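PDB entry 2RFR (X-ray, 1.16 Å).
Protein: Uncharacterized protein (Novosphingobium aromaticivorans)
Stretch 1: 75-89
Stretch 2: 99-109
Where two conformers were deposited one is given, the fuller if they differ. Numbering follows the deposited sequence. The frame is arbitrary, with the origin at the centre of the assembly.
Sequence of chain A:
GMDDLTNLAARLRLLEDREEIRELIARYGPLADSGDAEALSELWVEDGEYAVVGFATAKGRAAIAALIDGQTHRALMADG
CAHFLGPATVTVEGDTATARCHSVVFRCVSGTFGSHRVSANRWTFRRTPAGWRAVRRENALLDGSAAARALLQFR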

ATOM      1  N   ALA A  75      19.282  17.083   3.019  1.00 12.05           N
ATOM      2  CA  ALA A  75      18.673  18.291   2.470  1.00 11.89           C
ATOM      3  C   ALA A  75      17.235  18.021   2.066  1.00 10.62           C
ATOM      4  O   ALA A  75      16.383  18.874   2.236  1.00 10.93           O
ATOM      5  CB  ALA A  75      19.522  18.802   1.252  1.00 13.68           C
ATOM      6  N   LEU A  76      16.980  16.851   1.551  0.50 10.83           N
ATOM      7  CA  LEU A  76      15.637  16.469   1.194  0.50  9.54           C
ATOM      8  C   LEU A  76      14.725  16.379   2.436  0.50  8.90           C
ATOM      9  O   LEU A  76      13.574  16.832   2.416  0.50  9.04           O
ATOM     10  CB  LEU A  76      15.694  15.161   0.430  0.50 12.21           C
ATOM     11  CG  LEU A  76      14.461  14.744  -0.302  0.50 12.26           C
ATOM     12  CD1 LEU A  76      14.047  15.765  -1.334  0.50 15.78           C
ATOM     13  CD2 LEU A  76      14.730  13.380  -0.935  0.50 14.41           C
HETATM   14  N   MSE A  77      15.262  15.832   3.517  1.00  8.35           N
HETATM   15  CA  MSE A  77      14.549  15.780   4.793  1.00  7.75           C
HETATM   16  C   MSE A  77      14.249  17.191   5.289  1.00  8.35           C
HETATM   17  O   MSE A  77      13.171  17.430   5.821  1.00  8.71           O
HETATM   18  CB  MSE A  77      15.356  15.034   5.849  1.00  8.34           C
HETATM   19  CG  MSE A  77      15.499  13.535   5.637  1.00  8.44           C
HETATM   20 SE   MSE A  77      16.729  12.712   6.880  0.75 13.46          SE
HETATM   21  CE  MSE A  77      15.814  13.191   8.538  1.00  9.52           C
ATOM     22  N   ALA A  78      15.200  18.119   5.148  1.00  8.67           N
ATOM     23  CA  ALA A  78      14.973  19.513   5.581  1.00  9.05           C
ATOM     24  C   ALA A  78      13.909  20.203   4.742  1.00  8.36           C
ATOM     25  O   ALA A  78      13.129  21.006   5.275  1.00  8.63           O
ATOM     26  CB  ALA A  78      16.304  20.272   5.537  1.00 11.06           C
ATOM     27  N   ASP A  79      13.847  19.913   3.453  1.00  7.87           N
ATOM     28  CA  ASP A  79      12.765  20.415   2.626  1.00  7.83           C
ATOM     29  C   ASP A  79      11.399  19.874   3.062  1.00  7.21           C
ATOM     30  O   ASP A  79      10.384  20.579   2.997  1.00  7.48           O
ATOM     31  CB  ASP A  79      12.956  19.986   1.116  1.00  8.46           C
ATOM     32  CG  ASP A  79      14.067  20.637   0.396  1.00 10.88           C
ATOM     33  OD1 ASP A  79      14.525  21.744   0.763  1.00 12.37           O
ATOM     34  OD2 ASP A  79      14.445  20.057  -0.660  1.00 11.24           O
ATOM     35  N   GLY A  80      11.413  18.621   3.455  1.00  6.90           N
ATOM     36  CA  GLY A  80      10.221  17.820   3.669  1.00  6.77           C
ATOM     37  C   GLY A  80      10.054  16.824   2.563  1.00  6.06           C
ATOM     38  O   GLY A  80       9.888  17.167   1.399  1.00  8.01           O
ATOM     39  N   CYS A  81      10.124  15.546   2.937  1.00  6.87           N
ATOM     40  CA  CYS A  81      10.014  14.482   1.960  1.00  7.72           C
ATOM     41  C   CYS A  81       9.288  13.280   2.513  1.00  7.28           C
ATOM     42  O   CYS A  81       9.315  13.018   3.713  1.00  8.14           O
ATOM     43  CB  CYS A  81      11.389  14.084   1.457  1.00  7.87           C
ATOM     44  SG  CYS A  81      12.537  13.371   2.648  1.00  8.98           S
ATOM     45  N   ALA A  82       8.691  12.542   1.620  1.00  6.98           N
ATOM     46  CA  ALA A  82       8.106  11.232   1.901  1.00  7.41           C
ATOM     47  C   ALA A  82       8.613  10.255   0.880  1.00  6.75           C
ATOM     48  O   ALA A  82       8.455  10.460  -0.316  1.00  7.57           O
ATOM     49  CB  ALA A  82       6.572  11.290   1.846  1.00  8.11           C
ATOM     50  N   HIS A  83       9.183   9.162   1.363  1.00  7.59           N
ATOM     51  CA  HIS A  83       9.597   8.020   0.535  1.00  7.88           C
ATOM     52  C   HIS A  83       8.464   7.038   0.610  1.00  9.08           C
ATOM     53  O   HIS A  83       8.351   6.252   1.565  1.00 10.29           O
ATOM     54  CB  HIS A  83      10.929   7.443   1.013  1.00  9.21           C
ATOM     55  CG  HIS A  83      12.074   8.352   0.680  1.00  9.49           C
ATOM     56  ND1 HIS A  83      12.337   9.526   1.360  1.00 10.09           N
ATOM     57  CD2 HIS A  83      12.976   8.299  -0.328  1.00 11.01           C
ATOM     58  CE1 HIS A  83      13.351  10.152   0.768  1.00 10.63           C
ATOM     59  NE2 HIS A  83      13.766   9.421  -0.254  1.00 12.27           N
ATOM     60  N   PHE A  84       7.561   7.170  -0.362  0.65  7.55           N
ATOM     61  CA  PHE A  84       6.299   6.460  -0.379  0.65  7.24           C
ATOM     62  C   PHE A  84       6.413   5.257  -1.280  0.65  7.49           C
ATOM     63  O   PHE A  84       6.475   5.356  -2.510  0.65  7.85           O
ATOM     64  CB  PHE A  84       5.207   7.429  -0.843  0.65  7.25           C
ATOM     65  CG  PHE A  84       3.801   7.021  -0.499  0.65  7.78           C
ATOM     66  CD1 PHE A  84       3.325   5.769  -0.805  0.65 12.23           C
ATOM     67  CD2 PHE A  84       2.914   7.906   0.046  0.65  9.19           C
ATOM     68  CE1 PHE A  84       2.066   5.436  -0.568  0.65 12.94           C
ATOM     69  CE2 PHE A  84       1.630   7.569   0.299  0.65 10.18           C
ATOM     70  CZ  PHE A  84       1.187   6.347  -0.029  0.65 10.42           C
ATOM     71  N   LEU A  85       6.480   4.074  -0.661  1.00  7.62           N
ATOM     72  CA  LEU A  85       6.551   2.789  -1.394  1.00  7.88           C
ATOM     73  C   LEU A  85       5.168   2.210  -1.392  1.00  8.34           C
ATOM     74  O   LEU A  85       4.502   2.160  -0.365  1.00  8.91           O
ATOM     75  CB  LEU A  85       7.573   1.826  -0.807  1.00  8.75           C
ATOM     76  CG  LEU A  85       9.025   2.136  -1.178  1.00  9.62           C
ATOM     77  CD1 LEU A  85       9.552   3.448  -0.600  1.00 12.82           C
ATOM     78  CD2 LEU A  85       9.922   0.981  -0.661  1.00 11.33           C
ATOM     79  N   GLY A  86       4.724   1.774  -2.566  1.00  8.30           N
ATOM     80  CA  GLY A  86       3.410   1.198  -2.683  1.00  9.16           C
ATOM     81  C   GLY A  86       3.379  -0.257  -2.258  1.00  8.42           C
ATOM     82  O   GLY A  86       4.401  -0.863  -1.942  1.00  9.03           O
ATOM     83  N   PRO A  87       2.204  -0.847  -2.279  1.00  7.81           N
ATOM     84  CA  PRO A  87       2.067  -2.287  -2.030  1.00  8.79           C
ATOM     85  C   PRO A  87       2.907  -3.076  -2.984  1.00  9.24           C
ATOM     86  O   PRO A  87       3.037  -2.743  -4.189  1.00  9.98           O
ATOM     87  CB  PRO A  87       0.588  -2.537  -2.344  1.00 10.02           C
ATOM     88  CG  PRO A  87      -0.089  -1.217  -2.099  1.00 10.50           C
ATOM     89  CD  PRO A  87       0.920  -0.224  -2.578  1.00  9.56           C
ATOM     90  N   ALA A  88       3.541  -4.091  -2.466  1.00  9.14           N
ATOM     91  CA  ALA A  88       4.441  -4.942  -3.243  1.00  9.12           C
ATOM     92  C   ALA A  88       3.774  -6.226  -3.656  1.00 10.48           C
ATOM     93  O   ALA A  88       2.984  -6.801  -2.903  1.00 13.11           O
ATOM     94  CB  ALA A  88       5.694  -5.268  -2.402  1.00 12.44           C
ATOM     95  N   THR A  89       4.136  -6.713  -4.833  1.00  9.27           N
ATOM     96  CA  THR A  89       3.937  -8.136  -5.172  1.00  9.76           C
ATOM     97  C   THR A  89       5.105  -8.896  -4.658  1.00  9.65           C
ATOM     98  O   THR A  89       6.220  -8.443  -4.835  1.00 13.94           O
ATOM     99  CB  THR A  89       3.738  -8.329  -6.692  1.00 12.51           C
ATOM    100  OG1 THR A  89       3.612  -9.738  -6.959  1.00 14.51           O
ATOM    101  CG2 THR A  89       4.803  -7.781  -7.524  1.00 18.41           C
ATOM    102  N   ALA A  99      10.439  -9.142  -4.664  1.00  7.80           N
ATOM    103  CA  ALA A  99       9.274  -8.275  -4.607  1.00  8.43           C
ATOM    104  C   ALA A  99       9.446  -7.201  -5.645  1.00  7.87           C
ATOM    105  O   ALA A  99      10.555  -6.783  -5.977  1.00  8.73           O
ATOM    106  CB  ALA A  99       9.138  -7.626  -3.222  1.00  9.62           C
ATOM    107  N   ARG A 100       8.347  -6.683  -6.149  0.56  7.84           N
ATOM    108  CA  ARG A 100       8.322  -5.534  -7.026  0.56  7.78           C
ATOM    109  C   ARG A 100       7.306  -4.535  -6.503  0.56  8.55           C
ATOM    110  O   ARG A 100       6.237  -4.924  -6.042  0.56  8.90           O
ATOM    111  CB  ARG A 100       7.972  -5.944  -8.448  0.56  9.27           C
ATOM    112  CG  ARG A 100       9.046  -6.791  -9.154  0.56 10.71           C
ATOM    113  CD  ARG A 100       8.450  -7.517 -10.347  0.56 14.35           C
ATOM    114  NE  ARG A 100       7.672  -8.704  -9.953  0.56 15.40           N
ATOM    115  CZ  ARG A 100       6.495  -9.086 -10.475  0.56 18.51           C
ATOM    116  NH1 ARG A 100       5.902  -8.427 -11.452  0.56 19.95           N
ATOM    117  NH2 ARG A 100       5.879 -10.163 -10.001  0.56 17.04           N
ATOM    118  N   CYS A 101       7.644  -3.249  -6.580  1.00  7.90           N
ATOM    119  CA  CYS A 101       6.754  -2.192  -6.125  1.00  7.76           C
ATOM    120  C   CYS A 101       7.164  -0.900  -6.861  1.00  6.89           C
ATOM    121  O   CYS A 101       8.199  -0.800  -7.460  1.00  9.69           O
ATOM    122  CB  CYS A 101       6.762  -2.002  -4.611  1.00  8.71           C
ATOM    123  SG  CYS A 101       8.303  -1.383  -3.891  1.00  9.87           S
ATOM    124  N   HIS A 102       6.286   0.058  -6.707  1.00  7.30           N
ATOM    125  CA  HIS A 102       6.566   1.424  -7.131  1.00  7.93           C
ATOM    126  C   HIS A 102       7.024   2.216  -5.944  1.00  7.17           C
ATOM    127  O   HIS A 102       6.637   1.944  -4.794  1.00  7.85           O
ATOM    128  CB  HIS A 102       5.317   2.078  -7.692  1.00  8.75           C
ATOM    129  CG  HIS A 102       4.749   1.427  -8.899  1.00  9.04           C
ATOM    130  ND1 HIS A 102       3.734   0.496  -8.835  1.00 17.07           N
ATOM    131  CD2 HIS A 102       5.053   1.555 -10.195  1.00  8.42           C
ATOM    132  CE1 HIS A 102       3.422   0.133 -10.077  1.00 18.58           C
ATOM    133  NE2 HIS A 102       4.225   0.751 -10.924  1.00 10.23           N
ATOM    134  N   SER A 103       7.779   3.278  -6.174  1.00  8.50           N
ATOM    135  CA  SER A 103       8.075   4.265  -5.132  1.00  8.83           C
ATOM    136  C   SER A 103       7.964   5.670  -5.693  1.00  8.00           C
ATOM    137  O   SER A 103       8.308   5.917  -6.844  1.00  9.36           O
ATOM    138  CB  SER A 103       9.447   3.993  -4.521  1.00 10.16           C
ATOM    139  OG  SER A 103      10.519   4.093  -5.455  1.00 11.38           O
ATOM    140  N   VAL A 104       7.453   6.552  -4.879  1.00  7.20           N
ATOM    141  CA  VAL A 104       7.391   7.964  -5.186  1.00  7.46           C
ATOM    142  C   VAL A 104       8.080   8.712  -4.065  1.00  7.43           C
ATOM    143  O   VAL A 104       7.754   8.475  -2.894  1.00  9.43           O
ATOM    144  CB  VAL A 104       5.925   8.465  -5.370  1.00  7.86           C
ATOM    145  CG1 VAL A 104       5.902   9.966  -5.663  1.00 10.12           C
ATOM    146  CG2 VAL A 104       5.236   7.643  -6.452  1.00 10.65           C
ATOM    147  N   VAL A 105       8.975   9.602  -4.425  1.00  6.77           N
ATOM    148  CA  VAL A 105       9.521  10.544  -3.480  1.00  7.38           C
ATOM    149  C   VAL A 105       8.757  11.830  -3.605  1.00  6.64           C
ATOM    150  O   VAL A 105       8.850  12.508  -4.635  1.00  7.49           O
ATOM    151  CB  VAL A 105      11.044  10.788  -3.658  1.00  7.98           C
ATOM    152  CG1 VAL A 105      11.543  11.745  -2.585  1.00 10.94           C
ATOM    153  CG2 VAL A 105      11.808   9.482  -3.655  1.00 10.72           C
ATOM    154  N   PHE A 106       7.950  12.153  -2.605  1.00  6.27           N
ATOM    155  CA  PHE A 106       7.286  13.434  -2.522  1.00  7.01           C
ATOM    156  C   PHE A 106       8.222  14.452  -1.871  1.00  7.69           C
ATOM    157  O   PHE A 106       8.919  14.117  -0.923  1.00  9.08           O
ATOM    158  CB  PHE A 106       5.981  13.348  -1.736  1.00  7.86           C
ATOM    159  CG  PHE A 106       4.924  12.520  -2.404  1.00  7.67           C
ATOM    160  CD1 PHE A 106       4.057  13.084  -3.346  1.00  8.97           C
ATOM    161  CD2 PHE A 106       4.787  11.163  -2.111  1.00  8.54           C
ATOM    162  CE1 PHE A 106       3.138  12.280  -3.961  1.00  8.67           C
ATOM    163  CE2 PHE A 106       3.847  10.378  -2.717  1.00  8.99           C
ATOM    164  CZ  PHE A 106       3.000  10.946  -3.643  1.00  9.09           C
ATOM    165  N   ARG A 107       8.254  15.667  -2.374  1.00  7.14           N
ATOM    166  CA  ARG A 107       9.090  16.707  -1.857  1.00  6.72           C
ATOM    167  C   ARG A 107       8.283  17.975  -1.726  1.00  7.72           C
ATOM    168  O   ARG A 107       7.517  18.338  -2.633  1.00  8.70           O
ATOM    169  CB  ARG A 107      10.258  16.948  -2.813  1.00  8.37           C
ATOM    170  CG  ARG A 107      11.281  18.009  -2.374  1.00  8.02           C
ATOM    171  CD  ARG A 107      12.275  18.249  -3.502  1.00 10.14           C
ATOM    172  NE  ARG A 107      13.231  19.281  -3.136  1.00 10.11           N
ATOM    173  CZ  ARG A 107      13.812  20.116  -3.969  1.00 10.46           C
ATOM    174  NH1 ARG A 107      13.609  20.039  -5.264  1.00 10.41           N
ATOM    175  NH2 ARG A 107      14.611  21.037  -3.505  1.00 12.15           N
ATOM    176  N   CYS A 108       8.480  18.688  -0.613  1.00  6.96           N
ATOM    177  CA  CYS A 108       7.893  20.004  -0.420  1.00  6.70           C
ATOM    178  C   CYS A 108       8.816  21.034  -0.977  1.00  7.32           C
ATOM    179  O   CYS A 108       9.995  21.077  -0.578  1.00  8.00           O
ATOM    180  CB  CYS A 108       7.598  20.193   1.066  1.00  7.16           C
ATOM    181  SG  CYS A 108       6.761  21.731   1.467  1.00  9.56           S
ATOM    182  N   VAL A 109       8.331  21.858  -1.912  1.00  7.86           N
ATOM    183  CA  VAL A 109       9.084  22.964  -2.504  1.00  8.69           C
ATOM    184  C   VAL A 109       8.224  24.195  -2.417  1.00  8.96           C
ATOM    185  O   VAL A 109       7.103  24.222  -2.882  1.00  9.38           O
ATOM    186  CB  VAL A 109       9.512  22.668  -3.942  1.00 10.51           C
ATOM    187  CG1 VAL A 109      10.252  23.906  -4.571  1.00 13.28           C
ATOM    188  CG2 VAL A 109      10.402  21.395  -4.043  1.00 13.57           C
TER
HETATM  189  O   HOH W   1      10.521  22.779   1.489  1.00  9.56           O
HETATM  190  O   HOH W   2      15.903  22.992  -1.237  1.00 22.89           O
HETATM  191  O   HOH W   3       3.684  -0.311  -5.581  1.00 11.60           O
HETATM  192  O   HOH W   4       5.880 -11.195  -7.111  1.00 24.60           O
HETATM  193  O   HOH W   5       7.946 -10.130  -7.206  1.00 27.47           O

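Two antiparallel strands need not stay in one register along their whole length, and here the pairing slips by one residue between Leu 85 and Thr 89, with a water filling part of the gap. Before the slip, Gly 86 N still donates to His 102 O at 2.9 Å; after it, Thr 89 and Arg 100 form a hydrogen-bonded pair, Thr 89 N to Arg 100 O at 3.0 Å and Arg 100 N to Thr 89 O at 3.1 Å. In between, Pro 87 has no amide hydrogen to offer, and its carbonyl reaches the other strand through water 3, which donates to Pro 87 O and accepts from His 102 N, both at 2.9 Å. Cys 101 points its side chain toward the interrupted segment, its CB lying 3.7 Å from Gly 86 O and 4.1 Å from Ala 88 CB.

The longer ladder follows the textbook alternation. Ala 82 exchanges both backbone hydrogen bonds with Phe 106 (Ala 82 N to Phe 106 O 3.0 Å, Phe 106 N to Ala 82 O 2.9 Å), and Phe 84 does the same with Val 104. The intervening non-hydrogen-bonded pairs come closer, with Leu 85 CA and Ser 103 CA 4.3 Å apart, and CA-H...O contacts such as Cys 81 CA to Phe 106 O at 3.1 Å supplement the amide bonds.

This alternation also sorts the side chains. On the face carrying Ala 82, Phe 84, Val 104 and Phe 106, contact runs diagonally as well as straight across: Phe 84 CB sits 3.7 Å from Phe 106 CE2, near the plane of the Phe 106 ring, while the two rings meet obliquely, their planes at 65°. On the other face, Val 105 CG1 lies over the His 83 ring, 4.2 Å from its centroid, and Leu 76 CD2 reaches the same methyl, CG1 of Val 105, at 3.9 Å.

Leu 76 belongs to the helix that precedes the strand, and a salt bridge also ties that helix down. Arg 107 extends its side chain so that NE and NH2 both donate to Asp 79 OD2, at 2.9 and 3.0 Å; the carboxylate oxygen lies near the guanidinium plane, where the N-H bonds of NE and NH2 can both point at it. Gly 80 makes the turn from helix to strand with positive phi, where a CB would be jammed against the preceding carbonyl oxygen. Its own carbonyl already joins the ladder, accepting from Cys 108 N at 2.9 Å.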